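Local structure of Bak protein (Grouper iridovirus, 5VMN) at residues A13-E18 against L80-S85; L66-I71 against V118-L123; I56-V61 against F102-I107. The protein inhibits host-cell apoptosis as a viral member of the Bcl-2 family that exclusively sequesters Bim. All blocks are in the same frame, centred on the assembly; numbering follows the deposited sequence.

Contact 1. Residues A13-E18 against L80-S85; sequences ALLRGE and LYFTKS. With NO3 (nitrate ion), chain I; EDO (1,2-ethanediol), chain L.
L15 and F82 mark the closest backbone approach, 6.7 Å between their CA atoms, where the last turn of helix 11-16 comes up to the C-terminal turn of helix 68-84. F82 supplies most of the buried surface. With its CG anti to the backbone N (chi1 -169°), the ring reaches across to the shorter helix and lays one face on L15. The CB of L15 stands over the ring centre, 3.6 Å from the centroid and 9° off the normal, a well-centred CH-pi contact. L15 CD1 extends the same apolar contact, meeting F82 CD2 at 3.7 Å. The L15 carbonyl lies by the ring too, with its O 3.4 Å from F82 CD1, while that oxygen accepts a hydrogen bond from Q79.

R16 meets the far rim of the ring. F82 CZ abuts one face of the guanidinium, 3.5 Å from R16 NH2, and the two planes are 78° apart, so the ring presents its edge to the guanidinium face. Lower down, the aliphatic part of R16 joins in, its CG lying 3.7 Å from F82 CZ. The charged end is bound elsewhere, NH1 forming a salt bridge with E88 on helix 88-103, which also packs against F82 through R91.

No hydrogen bond crosses between the two segments. Their cohesion therefore comes from dispersion and CH-pi packing around one buried ring, and the arginine contributes its flat face and its CG methylene here while its charge is paired with E88.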
ATOM      1  N   ALA A  13      -6.631  -8.211  -3.144  1.00 33.86           N
ATOM      2  CA  ALA A  13      -6.068  -8.872  -4.315  1.00 33.26           C
ATOM      3  C   ALA A  13      -4.595  -8.539  -4.466  1.00 31.59           C
ATOM      4  O   ALA A  13      -3.788  -9.405  -4.809  1.00 30.88           O
ATOM      5  CB  ALA A  13      -6.826  -8.467  -5.586  1.00 34.19           C
ATOM      6  N   LEU A  14      -4.228  -7.288  -4.206  1.00 31.15           N
ATOM      7  CA  LEU A  14      -2.836  -6.881  -4.314  1.00 29.81           C
ATOM      8  C   LEU A  14      -1.953  -7.735  -3.428  1.00 28.72           C
ATOM      9  O   LEU A  14      -0.905  -8.221  -3.861  1.00 27.90           O
ATOM     10  CB  LEU A  14      -2.695  -5.415  -3.931  1.00 29.90           C
ATOM     11  CG  LEU A  14      -1.273  -4.807  -3.970  1.00 28.82           C
ATOM     12  CD1 LEU A  14      -0.796  -4.588  -5.347  1.00 29.51           C
ATOM     13  CD2 LEU A  14      -1.254  -3.485  -3.232  1.00 37.06           C
ATOM     14  N   LEU A  15      -2.320  -7.868  -2.163  1.00 28.96           N
ATOM     15  CA  LEU A  15      -1.439  -8.558  -1.226  1.00 28.17           C
ATOM     16  C   LEU A  15      -1.483 -10.074  -1.376  1.00 28.64           C
ATOM     17  O   LEU A  15      -0.545 -10.762  -0.949  1.00 32.20           O
ATOM     18  CB  LEU A  15      -1.799  -8.144   0.206  1.00 29.43           C
ATOM     19  CG  LEU A  15      -1.644  -6.630   0.428  1.00 32.84           C
ATOM     20  CD1 LEU A  15      -1.979  -6.253   1.845  1.00 46.86           C
ATOM     21  CD2 LEU A  15      -0.252  -6.113   0.093  1.00 41.60           C
ATOM     22  N   ARG A  16      -2.531 -10.612  -1.968  1.00 29.32           N
ATOM     23  CA  ARG A  16      -2.590 -12.045  -2.218  1.00 31.43           C
ATOM     24  C   ARG A  16      -1.860 -12.403  -3.503  1.00 40.35           C
ATOM     25  O   ARG A  16      -1.434 -13.547  -3.660  1.00 43.43           O
ATOM     26  CB  ARG A  16      -4.040 -12.517  -2.256  1.00 36.27           C
ATOM     27  CG  ARG A  16      -4.673 -12.559  -0.860  1.00 43.78           C
ATOM     28  CD  ARG A  16      -6.172 -12.915  -0.834  1.00 53.15           C
ATOM     29  NE  ARG A  16      -6.595 -13.225   0.538  1.00 53.68           N
ATOM     30  CZ  ARG A  16      -6.865 -12.321   1.481  1.00 67.41           C
ATOM     31  NH1 ARG A  16      -7.225 -12.718   2.700  1.00 62.27           N
ATOM     32  NH2 ARG A  16      -6.765 -11.021   1.223  1.00 75.29           N
ATOM     33  N   GLY A  17      -1.688 -11.441  -4.408  1.00 38.57           N
ATOM     34  CA  GLY A  17      -0.816 -11.618  -5.557  1.00 37.19           C
ATOM     35  C   GLY A  17      -1.284 -12.684  -6.520  1.00 50.54           C
ATOM     36  O   GLY A  17      -0.468 -13.262  -7.246  1.00 51.19           O
ATOM     37  N   GLU A  18      -2.575 -12.971  -6.540  1.00 42.20           N
ATOM     38  CA  GLU A  18      -3.072 -13.998  -7.441  1.00 49.60           C
ATOM     39  C   GLU A  18      -3.891 -13.326  -8.532  1.00 49.46           C
ATOM     40  O   GLU A  18      -3.318 -12.645  -9.392  1.00 56.78           O
ATOM     41  CB  GLU A  18      -3.850 -15.058  -6.661  1.00 58.31           C
ATOM     42  CG  GLU A  18      -2.909 -15.900  -5.805  1.00 64.95           C
ATOM     43  CD  GLU A  18      -3.618 -16.791  -4.804  1.00 74.74           C
ATOM     44  OE1 GLU A  18      -4.853 -16.952  -4.902  1.00 84.35           O
ATOM     45  OE2 GLU A  18      -2.930 -17.331  -3.910  1.00 81.31           O
ATOM     46  N   LEU A  80       5.052  -7.522   3.105  1.00 21.53           N
ATOM     47  CA  LEU A  80       5.911  -8.368   3.923  1.00 21.55           C
ATOM     48  C   LEU A  80       5.180  -8.828   5.179  1.00 23.28           C
ATOM     49  O   LEU A  80       5.254 -10.009   5.552  1.00 24.51           O
ATOM     50  CB  LEU A  80       7.198  -7.617   4.254  1.00 21.25           C
ATOM     51  CG  LEU A  80       8.116  -7.405   3.037  1.00 25.10           C
ATOM     52  CD1 LEU A  80       9.205  -6.419   3.371  1.00 24.80           C
ATOM     53  CD2 LEU A  80       8.767  -8.728   2.624  1.00 32.17           C
ATOM     54  N   TYR A  81       4.428  -7.927   5.819  1.00 22.40           N
ATOM     55  CA  TYR A  81       3.599  -8.354   6.948  1.00 23.92           C
ATOM     56  C   TYR A  81       2.568  -9.388   6.521  1.00 23.65           C
ATOM     57  O   TYR A  81       2.334 -10.366   7.233  1.00 26.79           O
ATOM     58  CB  TYR A  81       2.869  -7.159   7.567  1.00 21.71           C
ATOM     59  CG  TYR A  81       3.653  -6.387   8.601  1.00 21.55           C
ATOM     60  CD1 TYR A  81       4.014  -6.970   9.801  1.00 23.10           C
ATOM     61  CD2 TYR A  81       3.924  -5.042   8.425  1.00 22.00           C
ATOM     62  CE1 TYR A  81       4.687  -6.237  10.765  1.00 22.96           C
ATOM     63  CE2 TYR A  81       4.610  -4.306   9.384  1.00 20.65           C
ATOM     64  CZ  TYR A  81       4.963  -4.913  10.552  1.00 21.90           C
ATOM     65  OH  TYR A  81       5.607  -4.187  11.516  1.00 22.72           O
ATOM     66  N   PHE A  82       1.899  -9.149   5.387  1.00 22.96           N
ATOM     67  CA  PHE A  82       0.838 -10.039   4.934  1.00 24.28           C
ATOM     68  C   PHE A  82       1.387 -11.423   4.628  1.00 28.72           C
ATOM     69  O   PHE A  82       0.823 -12.443   5.056  1.00 29.52           O
ATOM     70  CB  PHE A  82       0.174  -9.401   3.708  1.00 23.52           C
ATOM     71  CG  PHE A  82      -1.097 -10.056   3.267  1.00 24.99           C
ATOM     72  CD1 PHE A  82      -1.065 -11.149   2.424  1.00 26.28           C
ATOM     73  CD2 PHE A  82      -2.324  -9.518   3.621  1.00 26.77           C
ATOM     74  CE1 PHE A  82      -2.234 -11.723   1.959  1.00 31.08           C
ATOM     75  CE2 PHE A  82      -3.502 -10.083   3.148  1.00 29.32           C
ATOM     76  CZ  PHE A  82      -3.451 -11.193   2.328  1.00 32.00           C
ATOM     77  N   THR A  83       2.519 -11.482   3.930  1.00 25.56           N
ATOM     78  CA  THR A  83       3.137 -12.767   3.621  1.00 27.09           C
ATOM     79  C   THR A  83       3.487 -13.523   4.889  1.00 28.48           C
ATOM     80  O   THR A  83       3.328 -14.751   4.956  1.00 34.95           O
ATOM     81  CB  THR A  83       4.382 -12.552   2.760  1.00 28.48           C
ATOM     82  OG1 THR A  83       3.979 -11.989   1.511  1.00 27.75           O
ATOM     83  CG2 THR A  83       5.072 -13.868   2.463  1.00 39.52           C
ATOM     84  N   LYS A  84       3.983 -12.814   5.902  1.00 27.56           N
ATOM     85  CA  LYS A  84       4.410 -13.451   7.135  1.00 33.50           C
ATOM     86  C   LYS A  84       3.245 -13.831   8.042  1.00 31.17           C
ATOM     87  O   LYS A  84       3.456 -14.571   9.013  1.00 34.58           O
ATOM     88  CB  LYS A  84       5.385 -12.510   7.859  1.00 33.56           C
ATOM     89  CG  LYS A  84       6.134 -13.109   9.011  1.00 56.26           C
ATOM     90  CD  LYS A  84       7.063 -12.072   9.649  1.00 60.72           C
ATOM     91  CE  LYS A  84       8.017 -12.710  10.665  1.00 60.38           C
ATOM     92  NZ  LYS A  84       8.891 -11.696  11.321  1.00 69.74           N
ATOM     93  N   SER A  85       2.034 -13.375   7.744  1.00 29.66           N
ATOM     94  CA  SER A  85       0.869 -13.654   8.582  1.00 31.13           C
ATOM     95  C   SER A  85       0.513 -15.132   8.597  1.00 34.72           C
ATOM     96  O   SER A  85       0.678 -15.853   7.617  1.00 35.59           O
ATOM     97  CB  SER A  85      -0.344 -12.861   8.096  1.00 32.38           C
ATOM     98  OG  SER A  85      -0.145 -11.480   8.316  1.00 35.45           O
TER
HETATM   99  N   NO3 I 208      12.236 -10.816  10.525  1.00 73.91           N
HETATM  100  O1  NO3 I 208      11.686 -10.125  11.438  1.00 61.77           O
HETATM  101  O2  NO3 I 208      13.341 -11.414  10.766  1.00 50.84           O
HETATM  102  O3  NO3 I 208      11.682 -10.895   9.376  1.00 62.49           O
HETATM  103  C1  EDO L 211      10.967  -8.168  13.713  1.00 60.69           C
HETATM  104  O1  EDO L 211      12.277  -8.727  13.405  1.00 22.82           O
HETATM  105  C2  EDO L 211      10.201  -7.642  12.501  1.00 67.63           C
HETATM  106  O2  EDO L 211      10.038  -8.631  11.478  1.00 78.07           O

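Contact 2. Residues L66-I71 against V118-L123; sequences LNWGRI and VTCASL. With EDO (1,2-ethanediol), chain K; NO3 (nitrate ion), chain D.
W68 belongs to the Asn-Trp-Gly-Arg signature of the Bcl-2 homology 1 region, and its indole packs on C120 and L123 of helix 116-122, with the W68 and C120 CA atoms 6.3 Å apart.

The main interaction is CH-pi. C120 CB sits over one face of the six-membered ring, 3.5 Å from its centroid and 16° off the normal, displaced toward the rim on the CE3 side. The thiol group continues the contact obliquely: with SG anti to the backbone N (chi1 -174°), the sulfur lies 4.2 Å from the same centroid, well away from the normal. Plain apolar packing completes the interface, L123 CD1 reaching W68 CB at 3.6 Å. Around the indole, W110 meets it edge-to-face and I111 adds aliphatic contact.

Polar bonds fix the two partners separately. W68 NE1 donates to the N114 carbonyl oxygen, so the buried indole nitrogen is satisfied and the ring is tied to the turn before helix 116-122. On that helix T119 OG1 is bonded to G115 O, and the C120 and L123 carbonyl oxygens both accept from Q30 of helix 22-37. R70 forms a salt bridge with D63; in cellular relatives the equivalent arginine commonly pairs with an aspartate of the BH3 ligand.

The start of helix 68-84 is capped by N67, whose OD1 accepts from R70 N at 2.9 Å. Ethanediol, probably from the crystallisation liquor, bonds to the amides of W68 and G69. A nitrate of similar origin takes a bifurcated bond from one N-H of N67 ND2, straighter to O3 (3.2 Å from ND2) than to O2 (3.1 Å).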
ATOM      1  N   LEU A  66       4.426  13.751   0.550  1.00 29.96           N
ATOM      2  CA  LEU A  66       4.057  12.433   0.068  1.00 28.07           C
ATOM      3  C   LEU A  66       4.524  12.331  -1.372  1.00 29.81           C
ATOM      4  O   LEU A  66       4.571  13.333  -2.090  1.00 28.66           O
ATOM      5  CB  LEU A  66       2.546  12.194   0.168  1.00 28.44           C
ATOM      6  CG  LEU A  66       2.018  10.805  -0.198  1.00 24.68           C
ATOM      7  CD1 LEU A  66       2.753   9.724   0.551  1.00 26.16           C
ATOM      8  CD2 LEU A  66       0.510  10.760   0.083  1.00 26.14           C
ATOM      9  N   ASN A  67       4.876  11.122  -1.787  1.00 25.12           N
ATOM     10  CA  ASN A  67       5.191  10.877  -3.191  1.00 24.41           C
ATOM     11  C   ASN A  67       4.947   9.406  -3.460  1.00 25.00           C
ATOM     12  O   ASN A  67       4.692   8.624  -2.543  1.00 23.14           O
ATOM     13  CB  ASN A  67       6.622  11.315  -3.536  1.00 30.31           C
ATOM     14  CG  ASN A  67       7.689  10.578  -2.713  1.00 29.19           C
ATOM     15  OD1 ASN A  67       7.743   9.356  -2.721  1.00 28.31           O
ATOM     16  ND2 ASN A  67       8.562  11.327  -2.054  1.00 30.51           N
ATOM     17  N   TRP A  68       4.964   9.032  -4.741  1.00 23.55           N
ATOM     18  CA  TRP A  68       4.564   7.668  -5.068  1.00 23.37           C
ATOM     19  C   TRP A  68       5.563   6.646  -4.544  1.00 22.60           C
ATOM     20  O   TRP A  68       5.183   5.521  -4.217  1.00 23.85           O
ATOM     21  CB  TRP A  68       4.386   7.498  -6.586  1.00 25.28           C
ATOM     22  CG  TRP A  68       3.128   8.160  -7.103  1.00 26.78           C
ATOM     23  CD1 TRP A  68       3.023   9.230  -7.962  1.00 33.54           C
ATOM     24  CD2 TRP A  68       1.790   7.790  -6.769  1.00 23.83           C
ATOM     25  NE1 TRP A  68       1.693   9.528  -8.172  1.00 31.62           N
ATOM     26  CE2 TRP A  68       0.921   8.648  -7.472  1.00 30.23           C
ATOM     27  CE3 TRP A  68       1.243   6.796  -5.971  1.00 26.03           C
ATOM     28  CZ2 TRP A  68      -0.457   8.561  -7.359  1.00 31.39           C
ATOM     29  CZ3 TRP A  68      -0.128   6.700  -5.881  1.00 32.33           C
ATOM     30  CH2 TRP A  68      -0.961   7.580  -6.577  1.00 33.19           C
ATOM     31  N   GLY A  69       6.841   7.005  -4.456  1.00 25.41           N
ATOM     32  CA  GLY A  69       7.804   6.084  -3.884  1.00 24.58           C
ATOM     33  C   GLY A  69       7.488   5.745  -2.435  1.00 23.02           C
ATOM     34  O   GLY A  69       7.563   4.583  -2.018  1.00 22.78           O
ATOM     35  N   ARG A  70       7.120   6.747  -1.651  1.00 22.76           N
ATOM     36  CA  ARG A  70       6.722   6.480  -0.270  1.00 21.27           C
ATOM     37  C   ARG A  70       5.490   5.590  -0.211  1.00 21.10           C
ATOM     38  O   ARG A  70       5.394   4.708   0.654  1.00 20.84           O
ATOM     39  CB  ARG A  70       6.461   7.792   0.453  1.00 22.42           C
ATOM     40  CG  ARG A  70       7.691   8.617   0.660  1.00 25.84           C
ATOM     41  CD  ARG A  70       7.393   9.766   1.566  1.00 27.34           C
ATOM     42  NE  ARG A  70       8.492  10.710   1.654  1.00 28.15           N
ATOM     43  CZ  ARG A  70       8.500  11.753   2.477  1.00 30.97           C
ATOM     44  NH1 ARG A  70       7.482  11.958   3.296  1.00 31.62           N
ATOM     45  NH2 ARG A  70       9.513  12.599   2.466  1.00 32.68           N
ATOM     46  N   ILE A  71       4.535   5.791  -1.124  1.00 21.58           N
ATOM     47  CA  ILE A  71       3.362   4.931  -1.148  1.00 18.86           C
ATOM     48  C   ILE A  71       3.774   3.492  -1.453  1.00 21.41           C
ATOM     49  O   ILE A  71       3.277   2.543  -0.833  1.00 20.57           O
ATOM     50  CB  ILE A  71       2.333   5.474  -2.160  1.00 21.57           C
ATOM     51  CG1 ILE A  71       1.670   6.703  -1.542  1.00 25.10           C
ATOM     52  CG2 ILE A  71       1.327   4.410  -2.534  1.00 23.76           C
ATOM     53  CD1 ILE A  71       0.731   7.464  -2.468  1.00 31.58           C
ATOM     54  N   VAL A 118      -3.203   5.322 -11.778  1.00 27.13           N
ATOM     55  CA  VAL A 118      -2.734   5.068 -13.137  1.00 28.05           C
ATOM     56  C   VAL A 118      -1.410   5.774 -13.356  1.00 30.52           C
ATOM     57  O   VAL A 118      -0.544   5.272 -14.079  1.00 32.55           O
ATOM     58  CB  VAL A 118      -3.764   5.492 -14.206  1.00 29.51           C
ATOM     59  CG1 VAL A 118      -3.160   5.451 -15.641  1.00 34.50           C
ATOM     60  CG2 VAL A 118      -4.966   4.596 -14.144  1.00 34.40           C
ATOM     61  N   THR A 119      -1.223   6.937 -12.740  1.00 29.91           N
ATOM     62  CA  THR A 119       0.040   7.637 -12.918  1.00 32.77           C
ATOM     63  C   THR A 119       1.138   6.917 -12.151  1.00 29.39           C
ATOM     64  O   THR A 119       2.263   6.795 -12.645  1.00 35.02           O
ATOM     65  CB  THR A 119      -0.096   9.099 -12.487  1.00 35.00           C
ATOM     66  OG1 THR A 119      -0.898   9.782 -13.444  1.00 33.13           O
ATOM     67  CG2 THR A 119       1.254   9.803 -12.412  1.00 40.51           C
ATOM     68  N   CYS A 120       0.817   6.403 -10.959  1.00 26.47           N
ATOM     69  CA  CYS A 120       1.747   5.544 -10.232  1.00 25.26           C
ATOM     70  C   CYS A 120       2.149   4.344 -11.073  1.00 34.74           C
ATOM     71  O   CYS A 120       3.334   4.007 -11.182  1.00 33.58           O
ATOM     72  CB  CYS A 120       1.116   5.073  -8.936  1.00 26.49           C
ATOM     73  SG  CYS A 120       2.314   4.138  -7.886  1.00 29.16           S
ATOM     74  N   ALA A 121       1.167   3.673 -11.658  1.00 28.85           N
ATOM     75  CA  ALA A 121       1.455   2.507 -12.479  1.00 31.20           C
ATOM     76  C   ALA A 121       2.347   2.857 -13.652  1.00 38.66           C
ATOM     77  O   ALA A 121       3.051   1.989 -14.172  1.00 40.71           O
ATOM     78  CB  ALA A 121       0.159   1.894 -12.999  1.00 33.32           C
ATOM     79  N   SER A 122       2.318   4.107 -14.102  1.00 32.20           N
ATOM     80  CA  SER A 122       3.001   4.487 -15.314  1.00 31.43           C
ATOM     81  C   SER A 122       4.407   5.035 -15.082  1.00 35.30           C
ATOM     82  O   SER A 122       5.112   5.315 -16.057  1.00 37.42           O
ATOM     83  CB  SER A 122       2.177   5.547 -16.069  1.00 38.50           C
ATOM     84  OG  SER A 122       0.891   5.032 -16.434  1.00 38.62           O
ATOM     85  N   LEU A 123       4.811   5.233 -13.837  1.00 34.29           N
ATOM     86  CA  LEU A 123       6.160   5.708 -13.552  1.00 34.78           C
ATOM     87  C   LEU A 123       7.194   4.737 -14.093  1.00 43.51           C
ATOM     88  O   LEU A 123       7.077   3.520 -13.931  1.00 44.86           O
ATOM     89  CB  LEU A 123       6.364   5.837 -12.048  1.00 34.31           C
ATOM     90  CG  LEU A 123       5.399   6.704 -11.274  1.00 40.34           C
ATOM     91  CD1 LEU A 123       5.595   6.452  -9.781  1.00 38.64           C
ATOM     92  CD2 LEU A 123       5.606   8.157 -11.636  1.00 52.79           C
TER
HETATM   93  C1  EDO K 210       7.565  10.367  -7.211  1.00 56.49           C
HETATM   94  O1  EDO K 210       7.841   9.361  -6.193  1.00 47.70           O
HETATM   95  C2  EDO K 210       6.079  10.655  -7.471  1.00 50.73           C
HETATM   96  O2  EDO K 210       5.378  11.472  -6.488  1.00 39.41           O
HETATM   97  N   NO3 D 203       8.532  14.858  -1.467  1.00 54.45           N
HETATM   98  O1  NO3 D 203       8.476  16.077  -1.124  1.00 56.52           O
HETATM   99  O2  NO3 D 203       9.470  14.120  -1.054  1.00 56.27           O
HETATM  100  O3  NO3 D 203       7.648  14.384  -2.236  1.00 48.37           O

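Contact 3. Residues I56-V61 against F102-I107; sequences IGNNIV and FRQDAI
Q104, the N-cap residue of helix 105-113, reaches an extended side chain to N58 on helix 53-60, and the two side chains approach from opposite directions to pair through their amides. Its NE2 donates to N58 OD1 at 2.9 Å with an almost straight N-H...O angle of 172°. The donor lies on a lone pair of OD1, in the carbonyl plane, and OD1 in turn lies in the amide plane of Q104. The return bond, from N58 ND2 to Q104 OE1, is weak at 3.5 Å; the amide planes are turned 32° against each other. Q104 NE2 also donates to the carbonyl oxygen of F101, so two acceptors fix the rotation of this amide.

Three residues on, I107 points toward the residue that follows helix 53-60. Its CD1 lies 4.3 Å from V61 CG1, a loose apolar contact; L66 touches both side chains, and F101 packs on I107 as well.

A polar amide pair beside an aliphatic contact thus joins helix 53-60 to the break between helices 88-103 and 105-113, within the all-helical bundle of the Bcl-2 fold.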
ATOM      1  N   ILE A  56       2.178   3.137  10.371  1.00 21.68           N
ATOM      2  CA  ILE A  56       3.333   3.209   9.467  1.00 20.66           C
ATOM      3  C   ILE A  56       3.082   4.212   8.351  1.00 21.77           C
ATOM      4  O   ILE A  56       3.944   5.041   8.044  1.00 22.94           O
ATOM      5  CB  ILE A  56       3.654   1.823   8.892  1.00 23.05           C
ATOM      6  CG1 ILE A  56       4.093   0.886  10.014  1.00 28.79           C
ATOM      7  CG2 ILE A  56       4.795   1.939   7.861  1.00 26.74           C
ATOM      8  CD1 ILE A  56       4.210  -0.553   9.565  1.00 32.49           C
ATOM      9  N   GLY A  57       1.884   4.186   7.762  1.00 22.47           N
ATOM     10  CA  GLY A  57       1.564   5.139   6.708  1.00 22.24           C
ATOM     11  C   GLY A  57       1.584   6.569   7.213  1.00 22.84           C
ATOM     12  O   GLY A  57       2.149   7.459   6.574  1.00 23.99           O
ATOM     13  N   ASN A  58       1.017   6.802   8.387  1.00 22.96           N
ATOM     14  CA  ASN A  58       1.064   8.144   8.934  1.00 24.07           C
ATOM     15  C   ASN A  58       2.481   8.533   9.326  1.00 28.63           C
ATOM     16  O   ASN A  58       2.835   9.711   9.244  1.00 26.52           O
ATOM     17  CB  ASN A  58       0.096   8.272  10.105  1.00 28.86           C
ATOM     18  CG  ASN A  58      -1.349   8.368   9.633  1.00 33.64           C
ATOM     19  OD1 ASN A  58      -1.610   8.658   8.464  1.00 31.41           O
ATOM     20  ND2 ASN A  58      -2.281   8.128  10.529  1.00 36.70           N
ATOM     21  N   ASN A  59       3.330   7.578   9.700  1.00 23.44           N
ATOM     22  CA  ASN A  59       4.726   7.941   9.939  1.00 23.30           C
ATOM     23  C   ASN A  59       5.366   8.442   8.640  1.00 22.62           C
ATOM     24  O   ASN A  59       6.152   9.395   8.649  1.00 25.00           O
ATOM     25  CB  ASN A  59       5.547   6.749  10.450  1.00 26.41           C
ATOM     26  CG  ASN A  59       5.202   6.294  11.842  1.00 31.56           C
ATOM     27  OD1 ASN A  59       4.657   7.030  12.648  1.00 28.23           O
ATOM     28  ND2 ASN A  59       5.581   5.050  12.149  1.00 26.12           N
ATOM     29  N   ILE A  60       5.071   7.785   7.526  1.00 21.19           N
ATOM     30  CA  ILE A  60       5.837   8.075   6.308  1.00 23.76           C
ATOM     31  C   ILE A  60       5.478   9.450   5.750  1.00 30.16           C
ATOM     32  O   ILE A  60       6.276  10.023   5.009  1.00 28.71           O
ATOM     33  CB  ILE A  60       5.711   6.934   5.273  1.00 25.95           C
ATOM     34  CG1 ILE A  60       7.026   6.818   4.468  1.00 32.59           C
ATOM     35  CG2 ILE A  60       4.595   7.167   4.318  1.00 35.78           C
ATOM     36  CD1 ILE A  60       7.175   5.522   3.668  1.00 31.43           C
ATOM     37  N   VAL A  61       4.356  10.042   6.164  1.00 26.85           N
ATOM     38  CA  VAL A  61       4.023  11.426   5.800  1.00 27.44           C
ATOM     39  C   VAL A  61       4.240  12.398   6.966  1.00 29.66           C
ATOM     40  O   VAL A  61       3.684  13.510   6.964  1.00 34.50           O
ATOM     41  CB  VAL A  61       2.596  11.537   5.248  1.00 29.73           C
ATOM     42  CG1 VAL A  61       2.435  10.725   3.978  1.00 26.61           C
ATOM     43  CG2 VAL A  61       1.559  11.147   6.288  1.00 30.18           C
ATOM     44  N   PHE A 102      -5.573   4.942   3.299  1.00 31.02           N
ATOM     45  CA  PHE A 102      -5.779   5.603   2.013  1.00 30.65           C
ATOM     46  C   PHE A 102      -7.103   6.352   1.964  1.00 37.05           C
ATOM     47  O   PHE A 102      -7.274   7.240   1.124  1.00 37.06           O
ATOM     48  CB  PHE A 102      -5.692   4.587   0.867  1.00 28.00           C
ATOM     49  CG  PHE A 102      -4.279   4.179   0.547  1.00 26.42           C
ATOM     50  CD1 PHE A 102      -3.413   5.065  -0.073  1.00 26.38           C
ATOM     51  CD2 PHE A 102      -3.808   2.941   0.904  1.00 28.30           C
ATOM     52  CE1 PHE A 102      -2.113   4.718  -0.334  1.00 29.60           C
ATOM     53  CE2 PHE A 102      -2.512   2.574   0.616  1.00 27.91           C
ATOM     54  CZ  PHE A 102      -1.645   3.476   0.023  1.00 29.05           C
ATOM     55  N   ARG A 103      -8.029   6.049   2.864  1.00 34.44           N
ATOM     56  CA  ARG A 103      -9.290   6.789   2.904  1.00 35.83           C
ATOM     57  C   ARG A 103      -9.192   8.099   3.676  1.00 35.98           C
ATOM     58  O   ARG A 103     -10.131   8.896   3.640  1.00 37.28           O
ATOM     59  CB  ARG A 103     -10.386   5.920   3.511  1.00 43.04           C
ATOM     60  CG  ARG A 103     -10.791   4.751   2.617  1.00 54.92           C
ATOM     61  CD  ARG A 103     -12.101   4.115   3.080  1.00 62.59           C
ATOM     62  NE  ARG A 103     -12.111   3.846   4.523  1.00 74.53           N
ATOM     63  CZ  ARG A 103     -11.968   2.645   5.086  1.00 61.85           C
ATOM     64  NH1 ARG A 103     -11.806   1.551   4.343  1.00 70.02           N
ATOM     65  NH2 ARG A 103     -11.985   2.538   6.405  1.00 60.22           N
ATOM     66  N   GLN A 104      -8.098   8.349   4.375  1.00 36.12           N
ATOM     67  CA  GLN A 104      -7.917   9.645   5.008  1.00 35.80           C
ATOM     68  C   GLN A 104      -7.946  10.747   3.961  1.00 37.23           C
ATOM     69  O   GLN A 104      -7.375  10.609   2.872  1.00 36.08           O
ATOM     70  CB  GLN A 104      -6.592   9.693   5.758  1.00 36.12           C
ATOM     71  CG  GLN A 104      -6.507   8.730   6.934  1.00 32.77           C
ATOM     72  CD  GLN A 104      -5.174   8.822   7.671  1.00 34.51           C
ATOM     73  OE1 GLN A 104      -5.122   9.174   8.843  1.00 37.99           O
ATOM     74  NE2 GLN A 104      -4.100   8.492   6.984  1.00 33.06           N
ATOM     75  N   ASP A 105      -8.605  11.855   4.310  1.00 39.88           N
ATOM     76  CA  ASP A 105      -8.889  12.891   3.319  1.00 45.64           C
ATOM     77  C   ASP A 105      -7.604  13.402   2.661  1.00 42.73           C
ATOM     78  O   ASP A 105      -7.551  13.588   1.437  1.00 41.67           O
ATOM     79  CB  ASP A 105      -9.659  14.036   3.980  1.00 54.65           C
ATOM     80  CG  ASP A 105     -11.145  13.716   4.180  1.00 56.12           C
ATOM     81  OD1 ASP A 105     -11.622  12.687   3.651  1.00 56.43           O
ATOM     82  OD2 ASP A 105     -11.842  14.501   4.867  1.00 60.95           O
ATOM     83  N   ALA A 106      -6.547  13.621   3.449  1.00 38.93           N
ATOM     84  CA  ALA A 106      -5.347  14.218   2.874  1.00 41.09           C
ATOM     85  C   ALA A 106      -4.664  13.248   1.915  1.00 38.07           C
ATOM     86  O   ALA A 106      -4.119  13.664   0.887  1.00 35.65           O
ATOM     87  CB  ALA A 106      -4.386  14.659   3.981  1.00 39.61           C
ATOM     88  N   ILE A 107      -4.680  11.956   2.238  1.00 36.79           N
ATOM     89  CA  ILE A 107      -4.055  10.953   1.380  1.00 32.18           C
ATOM     90  C   ILE A 107      -4.846  10.801   0.093  1.00 31.49           C
ATOM     91  O   ILE A 107      -4.289  10.796  -1.015  1.00 31.92           O
ATOM     92  CB  ILE A 107      -3.950   9.607   2.116  1.00 33.75           C
ATOM     93  CG1 ILE A 107      -3.212   9.746   3.450  1.00 31.14           C
ATOM     94  CG2 ILE A 107      -3.237   8.555   1.245  1.00 28.91           C
ATOM     95  CD1 ILE A 107      -1.801  10.338   3.352  1.00 30.93           C
TER

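Helix 68-84 connects all three sites. Contact 2 uses its N-terminus and contact 1 its C-terminal turn; their centres are 20 Å apart on opposite sides of the chain's centre, with nearest atoms about 8 Å apart. Contacts 2 and 3 adjoin, centres 14 Å apart: L66 CD1 lies 3.6 Å from V61 CG1, I71 CG2 lies 4.0 Å from F102 CZ, and R70 NH1 makes a weak hydrogen bond to I60 O. The homology 1 signature is thereby joined to the end of helix 53-60. Contact 1 reaches contact 3 through Y81 CE2 and I56 CD1, 3.8 Å apart. No Bim peptide is present, so any part in ligand binding remains inferred from relatives.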